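Local coordinates for protein AHL synthase (Burkholderia glumae, PDB 3P2H) that probably makes N-acyl-L-homoserine lactone quorum-sensing signals from S-adenosyl-L-methionine and fatty acyl groups carried on acyl carrier protein, at residues 136-141 against 174-179; 155-160 against 180-185; 23-28 against 39-44. The protein carries 3 engineered substitutions. All blocks are in the same frame, centred on the assembly; numbering follows the deposited sequence.

Contact 1: residues 136-141 against 174-179; sequences ARQLIG and ACWIDI. With NOO (N-(3-oxocyclohex-1-en-1-yl)octanamide), chain C.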
loop_
_atom_site.group_PDB
_atom_site.type_symbol
_atom_site.label_atom_id
_atom_site.label_comp_id
_atom_site.label_asym_id
_atom_site.label_seq_id
_atom_site.Cartn_x
_atom_site.Cartn_y
_atom_site.Cartn_z
ATOM N N ALA A 136 -14.349 -2.779 1.366
ATOM C CA ALA A 136 -13.355 -3.712 1.876
ATOM C C ALA A 136 -13.480 -3.913 3.384
ATOM O O ALA A 136 -13.736 -2.962 4.130
ATOM C CB ALA A 136 -11.955 -3.223 1.540
ATOM N N ARG A 137 -13.301 -5.156 3.822
ATOM C CA ARG A 137 -13.359 -5.495 5.240
ATOM C C ARG A 137 -11.963 -5.900 5.715
ATOM O O ARG A 137 -11.708 -6.015 6.913
ATOM C CB ARG A 137 -14.364 -6.622 5.469
ATOM C CG ARG A 137 -15.795 -6.167 5.216
ATOM C CD ARG A 137 -16.800 -7.305 5.237
ATOM N NE ARG A 137 -18.162 -6.785 5.096
ATOM C CZ ARG A 137 -19.261 -7.533 5.146
ATOM N NH1 ARG A 137 -19.170 -8.843 5.329
ATOM N NH2 ARG A 137 -20.456 -6.964 5.040
ATOM N N GLN A 138 -11.064 -6.102 4.756
ATOM C CA GLN A 138 -9.680 -6.467 5.041
ATOM C C GLN A 138 -8.743 -5.996 3.938
ATOM O O GLN A 138 -9.148 -5.821 2.784
ATOM C CB GLN A 138 -9.516 -7.982 5.150
ATOM C CG GLN A 138 -10.123 -8.644 6.362
ATOM C CD GLN A 138 -9.959 -10.148 6.294
ATOM O OE1 GLN A 138 -10.477 -10.793 5.389
ATOM N NE2 GLN A 138 -9.225 -10.711 7.239
ATOM N N LEU A 139 -7.486 -5.785 4.316
ATOM C CA LEU A 139 -6.444 -5.415 3.377
ATOM C C LEU A 139 -5.431 -6.551 3.465
ATOM O O LEU A 139 -5.268 -7.167 4.524
ATOM C CB LEU A 139 -5.758 -4.109 3.775
ATOM C CG LEU A 139 -6.557 -2.812 3.731
ATOM C CD1 LEU A 139 -5.645 -1.675 4.137
ATOM C CD2 LEU A 139 -7.115 -2.579 2.342
ATOM N N ILE A 140 -4.770 -6.836 2.351
ATOM C CA ILE A 140 -3.757 -7.877 2.314
ATOM C C ILE A 140 -2.602 -7.384 1.455
ATOM O O ILE A 140 -2.798 -6.572 0.555
ATOM C CB ILE A 140 -4.327 -9.199 1.744
ATOM C CG1 ILE A 140 -3.320 -10.333 1.968
ATOM C CG2 ILE A 140 -4.651 -9.045 0.264
ATOM C CD1 ILE A 140 -3.859 -11.708 1.651
ATOM N N GLY A 141 -1.393 -7.850 1.746
ATOM C CA GLY A 141 -0.252 -7.417 0.964
ATOM C C GLY A 141 1.086 -7.809 1.557
ATOM O O GLY A 141 1.204 -8.061 2.757
ATOM N N ALA A 174 3.548 -11.869 4.139
ATOM C CA ALA A 174 2.228 -11.548 3.614
ATOM C C ALA A 174 1.463 -11.109 4.858
ATOM O O ALA A 174 1.438 -11.826 5.858
ATOM C CB ALA A 174 1.593 -12.775 2.992
ATOM N N CYS A 175 0.837 -9.940 4.797
ATOM C CA CYS A 175 0.149 -9.406 5.967
ATOM C C CYS A 175 -1.303 -8.993 5.756
ATOM O O CYS A 175 -1.654 -8.397 4.733
ATOM C CB CYS A 175 0.960 -8.209 6.486
ATOM S SG CYS A 175 0.423 -7.387 8.014
ATOM N N TRP A 176 -2.138 -9.336 6.735
ATOM C CA TRP A 176 -3.549 -8.979 6.732
ATOM C C TRP A 176 -3.716 -7.781 7.661
ATOM O O TRP A 176 -2.958 -7.617 8.616
ATOM C CB TRP A 176 -4.428 -10.078 7.344
ATOM C CG TRP A 176 -4.654 -11.339 6.581
ATOM C CD1 TRP A 176 -4.152 -12.573 6.877
ATOM C CD2 TRP A 176 -5.540 -11.524 5.469
ATOM N NE1 TRP A 176 -4.676 -13.516 6.028
ATOM C CE2 TRP A 176 -5.530 -12.900 5.151
ATOM C CE3 TRP A 176 -6.345 -10.660 4.714
ATOM C CZ2 TRP A 176 -6.295 -13.435 4.107
ATOM C CZ3 TRP A 176 -7.109 -11.193 3.675
ATOM C CH2 TRP A 176 -7.074 -12.569 3.383
ATOM N N ILE A 177 -4.711 -6.953 7.375
ATOM C CA ILE A 177 -5.068 -5.836 8.240
ATOM C C ILE A 177 -6.594 -5.893 8.261
ATOM O O ILE A 177 -7.237 -5.660 7.232
ATOM C CB ILE A 177 -4.638 -4.457 7.697
ATOM C CG1 ILE A 177 -3.136 -4.248 7.883
ATOM C CG2 ILE A 177 -5.379 -3.360 8.447
ATOM C CD1 ILE A 177 -2.659 -2.862 7.458
ATOM N N ASP A 178 -7.171 -6.241 9.409
ATOM C CA ASP A 178 -8.625 -6.315 9.524
ATOM C C ASP A 178 -9.197 -4.926 9.727
ATOM O O ASP A 178 -8.790 -4.214 10.641
ATOM C CB ASP A 178 -9.055 -7.189 10.711
ATOM C CG ASP A 178 -8.846 -8.668 10.462
ATOM O OD1 ASP A 178 -8.505 -9.046 9.324
ATOM O OD2 ASP A 178 -9.036 -9.457 11.413
ATOM N N ILE A 179 -10.133 -4.537 8.872
ATOM C CA ILE A 179 -10.760 -3.232 9.015
ATOM C C ILE A 179 -11.888 -3.401 10.033
ATOM O O ILE A 179 -13.069 -3.414 9.691
ATOM C CB ILE A 179 -11.310 -2.720 7.663
ATOM C CG1 ILE A 179 -10.163 -2.618 6.652
ATOM C CG2 ILE A 179 -11.961 -1.347 7.852
ATOM C CD1 ILE A 179 -10.583 -2.198 5.241
HETATM C C1 NOO C . 8.903 0.193 3.475
HETATM O O1 NOO C . 9.446 0.067 4.568
HETATM C C2 NOO C . 7.658 -0.594 3.086
HETATM C C3 NOO C . 7.387 -0.953 1.759
HETATM C C4 NOO C . 8.279 -0.337 0.661
HETATM C C5 NOO C . 8.863 1.090 1.006
HETATM C C6 NOO C . 9.516 1.167 2.421
HETATM N N7 NOO C . 6.337 -1.871 1.328
HETATM C C8 NOO C . 5.367 -1.871 0.292
HETATM O O8 NOO C . 5.614 -1.679 -0.894
HETATM C C9 NOO C . 3.883 -2.133 0.635
HETATM C C10 NOO C . 3.490 -2.677 2.033
HETATM C C11 NOO C . 2.181 -3.504 1.920
HETATM C C12 NOO C . 1.239 -3.291 3.119
HETATM C C13 NOO C . 0.010 -4.223 3.031
HETATM C C14 NOO C . -0.497 -4.625 4.428
HETATM C C15 NOO C . -1.844 -5.351 4.353
#
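L139 and I177 face each other as a hydrogen-bonded antiparallel pair within strands 138-141 and 174-178, whose directions differ by 167° and whose axes approach to 4.7 Å. They exchange both backbone bonds: L139 N reaches I177 O at 2.9 Å, and I177 N returns the bond to L139 O. G141 and C175 form the next such pair, with a sound bond from C175 N to G141 O and a weak one from G141 N to C175 O. Q138-D178 and I140-W176 are non-hydrogen-bonded pairs. Past the strands, I179 N still binds R137 O, standing above its carbonyl plane. Strand 138-144 sits in the mixed sheet between its parallel neighbour 97-105 and antiparallel 170-178, consistent with the acetyltransferase-like fold of the autoinducer synthases. On the face carrying W176, the indole is clasped. I140 CD1 lies 3.7 Å from the centroid of the six-membered ring as a CH-pi contact, 9° off the normal. Over the opposite face, toward the rim, Q138 lays its amide almost parallel to the ring, with NE2 3.8 Å from W176 CE3. Q138 CG stands anti to the carbonyl carbon (chi1 -71°), and the extended chain beyond it lets NE2 also donate to D178 OD1, an oxygen whose position is less certain. On the sheet face carrying L139 and I177, L139 CB meets I177 CB at 4.1 Å against helix 120-133, whose V128 and A131 touch L139 and whose L124 touches I177. I179 CD1 tucks against A136, 3.4 Å from its O and 4.1 Å from its CB. Toward the other end of the pairing, beside C175 and I177, the inhibitor's octanoyl tail ends. Its C15 approaches C175 O and I177 CG1, and its C13 occupies the side of G141 on which no side chain stands.

Contact 2: residues 155-160 against 180-185; sequences GVHAHR and DAQTLA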
loop_
_atom_site.group_PDB
_atom_site.type_symbol
_atom_site.label_atom_id
_atom_site.label_comp_id
_atom_site.label_asym_id
_atom_site.label_seq_id
_atom_site.Cartn_x
_atom_site.Cartn_y
_atom_site.Cartn_z
ATOM N N GLY A 155 -1.140 0.210 16.300
ATOM C CA GLY A 155 -2.333 -0.337 16.925
ATOM C C GLY A 155 -3.376 -1.001 16.056
ATOM O O GLY A 155 -4.373 -1.507 16.574
ATOM N N VAL A 156 -3.166 -1.011 14.744
ATOM C CA VAL A 156 -4.132 -1.632 13.844
ATOM C C VAL A 156 -4.135 -3.135 14.060
ATOM O O VAL A 156 -3.193 -3.678 14.619
ATOM C CB VAL A 156 -3.798 -1.342 12.366
ATOM C CG1 VAL A 156 -3.711 0.163 12.142
ATOM C CG2 VAL A 156 -2.493 -2.023 11.981
ATOM N N HIS A 157 -5.196 -3.807 13.628
ATOM C CA HIS A 157 -5.261 -5.246 13.790
ATOM C C HIS A 157 -4.633 -5.909 12.581
ATOM O O HIS A 157 -5.299 -6.199 11.588
ATOM C CB HIS A 157 -6.708 -5.726 13.964
ATOM C CG HIS A 157 -6.837 -7.212 14.116
ATOM N ND1 HIS A 157 -8.056 -7.845 14.234
ATOM C CD2 HIS A 157 -5.900 -8.193 14.151
ATOM C CE1 HIS A 157 -7.866 -9.149 14.333
ATOM N NE2 HIS A 157 -6.568 -9.388 14.285
ATOM N N ALA A 158 -3.333 -6.138 12.676
ATOM C CA ALA A 158 -2.597 -6.781 11.608
ATOM C C ALA A 158 -2.232 -8.198 12.038
ATOM O O ALA A 158 -1.919 -8.443 13.206
ATOM C CB ALA A 158 -1.337 -5.987 11.300
ATOM N N HIS A 159 -2.289 -9.131 11.097
ATOM C CA HIS A 159 -1.928 -10.515 11.366
ATOM C C HIS A 159 -1.387 -11.142 10.088
ATOM O O HIS A 159 -1.740 -10.738 8.982
ATOM C CB HIS A 159 -3.112 -11.322 11.938
ATOM C CG HIS A 159 -4.355 -11.280 11.106
ATOM N ND1 HIS A 159 -5.217 -10.204 11.106
ATOM C CD2 HIS A 159 -4.893 -12.192 10.260
ATOM C CE1 HIS A 159 -6.232 -10.457 10.299
ATOM N NE2 HIS A 159 -6.059 -11.655 9.772
ATOM N N ARG A 160 -0.523 -12.132 10.249
ATOM C CA ARG A 160 0.115 -12.775 9.113
ATOM C C ARG A 160 -0.744 -13.693 8.252
ATOM O O ARG A 160 -1.589 -14.441 8.755
ATOM C CB ARG A 160 1.360 -13.515 9.604
ATOM C CG ARG A 160 2.390 -12.561 10.173
ATOM C CD ARG A 160 3.645 -13.256 10.656
ATOM N NE ARG A 160 4.661 -12.274 11.024
ATOM C CZ ARG A 160 5.870 -12.576 11.482
ATOM N NH1 ARG A 160 6.227 -13.844 11.641
ATOM N NH2 ARG A 160 6.722 -11.606 11.776
ATOM N N ASP A 180 -11.500 -3.556 11.295
ATOM C CA ASP A 180 -12.455 -3.737 12.373
ATOM C C ASP A 180 -12.403 -2.553 13.339
ATOM O O ASP A 180 -11.697 -1.571 13.097
ATOM C CB ASP A 180 -12.163 -5.048 13.121
ATOM C CG ASP A 180 -10.737 -5.124 13.650
ATOM O OD1 ASP A 180 -10.042 -4.085 13.695
ATOM O OD2 ASP A 180 -10.315 -6.234 14.039
ATOM N N ALA A 181 -13.145 -2.655 14.439
ATOM C CA ALA A 181 -13.192 -1.583 15.428
ATOM C C ALA A 181 -11.801 -1.152 15.896
ATOM O O ALA A 181 -11.521 0.038 16.011
ATOM C CB ALA A 181 -14.043 -2.015 16.625
ATOM N N GLN A 182 -10.931 -2.122 16.157
ATOM C CA GLN A 182 -9.577 -1.835 16.618
ATOM C C GLN A 182 -8.779 -1.012 15.611
ATOM O O GLN A 182 -8.180 0.006 15.957
ATOM C CB GLN A 182 -8.821 -3.138 16.890
ATOM C CG GLN A 182 -7.461 -2.921 17.538
ATOM C CD GLN A 182 -6.651 -4.203 17.653
ATOM O OE1 GLN A 182 -7.158 -5.235 18.084
ATOM N NE2 GLN A 182 -5.385 -4.136 17.273
ATOM N N THR A 183 -8.753 -1.482 14.368
ATOM C CA THR A 183 -8.023 -0.804 13.304
ATOM C C THR A 183 -8.561 0.602 13.073
ATOM O O THR A 183 -7.794 1.558 12.973
ATOM C CB THR A 183 -8.103 -1.603 11.988
ATOM O OG1 THR A 183 -7.302 -2.788 12.101
ATOM C CG2 THR A 183 -7.605 -0.751 10.809
ATOM N N LEU A 184 -9.880 0.726 12.992
ATOM C CA LEU A 184 -10.503 2.025 12.777
ATOM C C LEU A 184 -10.168 2.987 13.920
ATOM O O LEU A 184 -9.763 4.125 13.686
ATOM C CB LEU A 184 -12.024 1.862 12.644
ATOM C CG LEU A 184 -12.525 1.054 11.437
ATOM C CD1 LEU A 184 -14.029 0.840 11.525
ATOM C CD2 LEU A 184 -12.166 1.784 10.150
ATOM N N ALA A 185 -10.330 2.529 15.158
ATOM C CA ALA A 185 -10.037 3.369 16.316
ATOM C C ALA A 185 -8.574 3.789 16.336
ATOM O O ALA A 185 -8.258 4.947 16.588
ATOM C CB ALA A 185 -10.385 2.630 17.603
#
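The capped first turn of helix 181-186 meets the segment leading into strand 157-160 through H157, whose imidazole binds the N-cap aspartate D180. H157 ND1 donates to D180 OD2 at 2.8 Å, close to the imidazole plane and on the syn side of the carboxylate. The two side chains cross at about a right angle, yet their flat groups are turned only 24° apart. The CB of H157 points toward the helix segment, and chi1 (179°) sets CG anti to the backbone N. The second carboxylate oxygen does the capping: D180 OD1 accepts T183 N at 3.0 Å, nearly along its C-O axis. One carboxylate therefore ties H157 to a helix N-terminus, and both the imidazole and the helix end would be expected to favour its negative charge. This is the junction where the chain leaves strand 170-178 and turns into a helix packed beside the edge of the sheet; H157 also shares a backbone hydrogen bond with D178 of that strand. T183 adds a second tie, its OG1 accepting H157 N at 2.8 Å with an N-H...O angle of 165°. The same hydroxyl is bonded to D178 O, at a separation modelled rather short. V156 packs its CB 3.8 Å from T183 OG1 and also touches F151 of helix 145-154 and L187. A third tie comes from Q182, whose extended chain brings NE2 to G155 O at 2.9 Å; the carbonyl oxygen lies in the plane of the amide, but the nitrogen stands above the carbonyl plane. G155, just after helix 145-154, has positive phi, and the chain then bends through an inverse gamma turn centred on H157, closed by a weak bond from A158 N to V156 O.

Contact 3: residues 23-28 against 39-44; sequences RYRVFV and DEKMER. Engineered in segment 39-44: M42 (natural residue Phe). With NOO (N-(3-oxocyclohex-1-en-1-yl)octanamide), chain C.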
loop_
_atom_site.group_PDB
_atom_site.type_symbol
_atom_site.label_atom_id
_atom_site.label_comp_id
_atom_site.label_asym_id
_atom_site.label_seq_id
_atom_site.Cartn_x
_atom_site.Cartn_y
_atom_site.Cartn_z
ATOM N N ARG A 23 8.082 7.184 -6.557
ATOM C CA ARG A 23 8.216 5.741 -6.430
ATOM C C ARG A 23 9.588 5.278 -6.907
ATOM O O ARG A 23 10.175 4.372 -6.321
ATOM C CB ARG A 23 7.092 5.030 -7.194
ATOM C CG ARG A 23 5.806 4.947 -6.378
ATOM C CD ARG A 23 4.625 4.416 -7.172
ATOM N NE ARG A 23 4.892 3.139 -7.821
ATOM C CZ ARG A 23 3.967 2.433 -8.458
ATOM N NH1 ARG A 23 2.721 2.882 -8.514
ATOM N NH2 ARG A 23 4.286 1.292 -9.052
ATOM N N TYR A 24 10.105 5.906 -7.960
ATOM C CA TYR A 24 11.422 5.539 -8.462
ATOM C C TYR A 24 12.466 5.770 -7.373
ATOM O O TYR A 24 13.300 4.912 -7.098
ATOM C CB TYR A 24 11.810 6.380 -9.680
ATOM C CG TYR A 24 13.193 6.036 -10.197
ATOM C CD1 TYR A 24 13.388 4.947 -11.048
ATOM C CD2 TYR A 24 14.317 6.755 -9.781
ATOM C CE1 TYR A 24 14.665 4.575 -11.471
ATOM C CE2 TYR A 24 15.603 6.391 -10.196
ATOM C CZ TYR A 24 15.768 5.296 -11.041
ATOM O OH TYR A 24 17.024 4.904 -11.441
ATOM N N ARG A 25 12.414 6.941 -6.755
ATOM C CA ARG A 25 13.370 7.284 -5.715
ATOM C C ARG A 25 13.318 6.358 -4.500
ATOM O O ARG A 25 14.348 6.031 -3.921
ATOM C CB ARG A 25 13.167 8.743 -5.300
ATOM C CG ARG A 25 13.568 9.719 -6.410
ATOM C CD ARG A 25 13.305 11.165 -6.031
ATOM N NE ARG A 25 11.939 11.575 -6.339
ATOM C CZ ARG A 25 11.224 12.391 -5.570
ATOM N NH1 ARG A 25 11.756 12.871 -4.455
ATOM N NH2 ARG A 25 9.983 12.727 -5.911
ATOM N N VAL A 26 12.124 5.921 -4.125
ATOM C CA VAL A 26 11.981 5.041 -2.972
ATOM C C VAL A 26 12.286 3.569 -3.267
ATOM O O VAL A 26 13.167 2.964 -2.650
ATOM C CB VAL A 26 10.553 5.113 -2.385
ATOM C CG1 VAL A 26 10.403 4.086 -1.265
ATOM C CG2 VAL A 26 10.272 6.510 -1.858
ATOM N N PHE A 27 11.559 2.999 -4.221
ATOM C CA PHE A 27 11.718 1.594 -4.549
ATOM C C PHE A 27 12.932 1.213 -5.370
ATOM O O PHE A 27 13.434 0.100 -5.241
ATOM C CB PHE A 27 10.432 1.101 -5.213
ATOM C CG PHE A 27 9.223 1.319 -4.359
ATOM C CD1 PHE A 27 8.965 0.486 -3.276
ATOM C CD2 PHE A 27 8.401 2.415 -4.569
ATOM C CE1 PHE A 27 7.907 0.752 -2.414
ATOM C CE2 PHE A 27 7.341 2.686 -3.707
ATOM C CZ PHE A 27 7.095 1.854 -2.630
ATOM N N VAL A 28 13.415 2.120 -6.206
ATOM C CA VAL A 28 14.587 1.810 -7.007
ATOM C C VAL A 28 15.874 2.355 -6.390
ATOM O O VAL A 28 16.840 1.610 -6.209
ATOM C CB VAL A 28 14.430 2.337 -8.443
ATOM C CG1 VAL A 28 15.712 2.096 -9.235
ATOM C CG2 VAL A 28 13.260 1.638 -9.113
ATOM N N ASP A 39 16.964 8.663 -18.432
ATOM C CA ASP A 39 15.871 9.576 -18.742
ATOM C C ASP A 39 14.998 9.893 -17.533
ATOM O O ASP A 39 15.514 10.100 -16.431
ATOM C CB ASP A 39 15.029 8.983 -19.872
ATOM C CG ASP A 39 15.862 8.647 -21.092
ATOM O OD1 ASP A 39 15.835 7.482 -21.547
ATOM O OD2 ASP A 39 16.550 9.555 -21.594
ATOM N N GLU A 40 13.683 9.938 -17.733
ATOM C CA GLU A 40 12.762 10.259 -16.639
ATOM C C GLU A 40 12.729 9.189 -15.551
ATOM O O GLU A 40 12.762 7.987 -15.834
ATOM C CB GLU A 40 11.330 10.462 -17.161
ATOM C CG GLU A 40 11.140 11.608 -18.145
ATOM C CD GLU A 40 11.561 11.256 -19.562
ATOM O OE1 GLU A 40 11.374 12.101 -20.463
ATOM O OE2 GLU A 40 12.081 10.138 -19.785
ATOM N N LYS A 41 12.666 9.635 -14.301
ATOM C CA LYS A 41 12.598 8.713 -13.177
ATOM C C LYS A 41 11.167 8.193 -13.117
ATOM O O LYS A 41 10.233 8.953 -12.868
ATOM C CB LYS A 41 12.948 9.427 -11.872
ATOM C CG LYS A 41 14.374 9.932 -11.810
ATOM C CD LYS A 41 14.637 10.633 -10.486
ATOM C CE LYS A 41 16.074 11.095 -10.394
ATOM N NZ LYS A 41 16.325 11.824 -9.121
ATOM N N MET A 42 10.997 6.902 -13.360
ATOM C CA MET A 42 9.666 6.309 -13.346
ATOM C C MET A 42 9.689 4.870 -12.875
ATOM O O MET A 42 10.456 4.055 -13.384
ATOM C CB MET A 42 9.059 6.375 -14.749
ATOM C CG MET A 42 7.770 5.580 -14.932
ATOM S SD MET A 42 6.413 6.170 -13.888
ATOM C CE MET A 42 6.007 7.736 -14.698
ATOM N N GLU A 43 8.856 4.563 -11.891
ATOM C CA GLU A 43 8.759 3.203 -11.385
ATOM C C GLU A 43 7.291 2.808 -11.454
ATOM O O GLU A 43 6.472 3.346 -10.721
ATOM C CB GLU A 43 9.256 3.116 -9.936
ATOM C CG GLU A 43 9.269 1.704 -9.344
ATOM C CD GLU A 43 7.873 1.150 -9.054
ATOM O OE1 GLU A 43 7.217 1.629 -8.108
ATOM O OE2 GLU A 43 7.431 0.232 -9.777
ATOM N N ARG A 44 6.963 1.898 -12.365
ATOM C CA ARG A 44 5.592 1.413 -12.498
ATOM C C ARG A 44 5.610 -0.011 -13.043
ATOM O O ARG A 44 6.562 -0.411 -13.715
ATOM C CB ARG A 44 4.771 2.317 -13.425
ATOM C CG ARG A 44 5.015 2.121 -14.912
ATOM C CD ARG A 44 3.902 2.774 -15.731
ATOM N NE ARG A 44 3.787 4.201 -15.446
ATOM C CZ ARG A 44 3.023 5.052 -16.128
ATOM N NH1 ARG A 44 2.288 4.627 -17.152
ATOM N NH2 ARG A 44 3.001 6.340 -15.790
HETATM C C1 NOO C . 8.903 0.193 3.475
HETATM O O1 NOO C . 9.446 0.067 4.568
HETATM C C2 NOO C . 7.658 -0.594 3.086
HETATM C C3 NOO C . 7.387 -0.953 1.759
HETATM C C4 NOO C . 8.279 -0.337 0.661
HETATM C C5 NOO C . 8.863 1.090 1.006
HETATM C C6 NOO C . 9.516 1.167 2.421
HETATM N N7 NOO C . 6.337 -1.871 1.328
HETATM C C8 NOO C . 5.367 -1.871 0.292
HETATM O O8 NOO C . 5.614 -1.679 -0.894
HETATM C C9 NOO C . 3.883 -2.133 0.635
HETATM C C10 NOO C . 3.490 -2.677 2.033
HETATM C C11 NOO C . 2.181 -3.504 1.920
HETATM C C12 NOO C . 1.239 -3.291 3.119
HETATM C C13 NOO C . 0.010 -4.223 3.031
HETATM C C14 NOO C . -0.497 -4.625 4.428
HETATM C C15 NOO C . -1.844 -5.351 4.353
#
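E43 OE1 is gripped by two nitrogens of R23, NE at 2.8 Å and NH2 at 3.1 Å, in a side-on salt bridge. Both approach from the same face of the carboxylate plane, and the oxygen lies in the guanidinium plane. R102 NE is a further partner of OE1, while E43 OE2 takes a weak bond from R23 NH2. The fit needs two bends: chi3 of R23 (53°) turns NE back, and chi2 of E43 (-72°) swings its CD over. R23 NH1 is bridged to D48, so two acidic residues hold this buried guanidinium. Nearby, the Y24 ring is sandwiched between V28 CB over one face and K41 CA over the opposite one, each offset toward the rim; K41 CB lies 3.7 Å from Y24 CD2, and Y24 OH bonds S37 N. V28 CG2 touches E43 CG at 4.0 Å. F27 links this network to the inhibitor: its CD2 is 3.8 Å from E43 OE1, and its CE1 meets ring atom C4 of the ligand at 3.3 Å. Loop 39-44 packs against helix 13-30, whose R23 and F27 touch strand 64-72 and whose F27 also touches strand 97-105.

Contact 3 closes first along the chain. Contacts 1 and 2 then alternate, their segments running 136-141, 155-160, 174-179 and 180-185. These two have centres 9 Å apart and share the sheet: strand 157-160 pairs with 170-178, which leads directly into helix 181-186, and the W176 and H159 rings meet. Contact 3 lies on the opposite side of the chain's centre, its own centre about 26 Å from that of contact 1 and 31 Å from that of contact 2. The inhibitor joins the two sides, its tail at contact 1 and its ring at F27 of contact 3, where the side chain of E43 lies about 6 Å from bound 5'-deoxy-5'-methylthioadenosine.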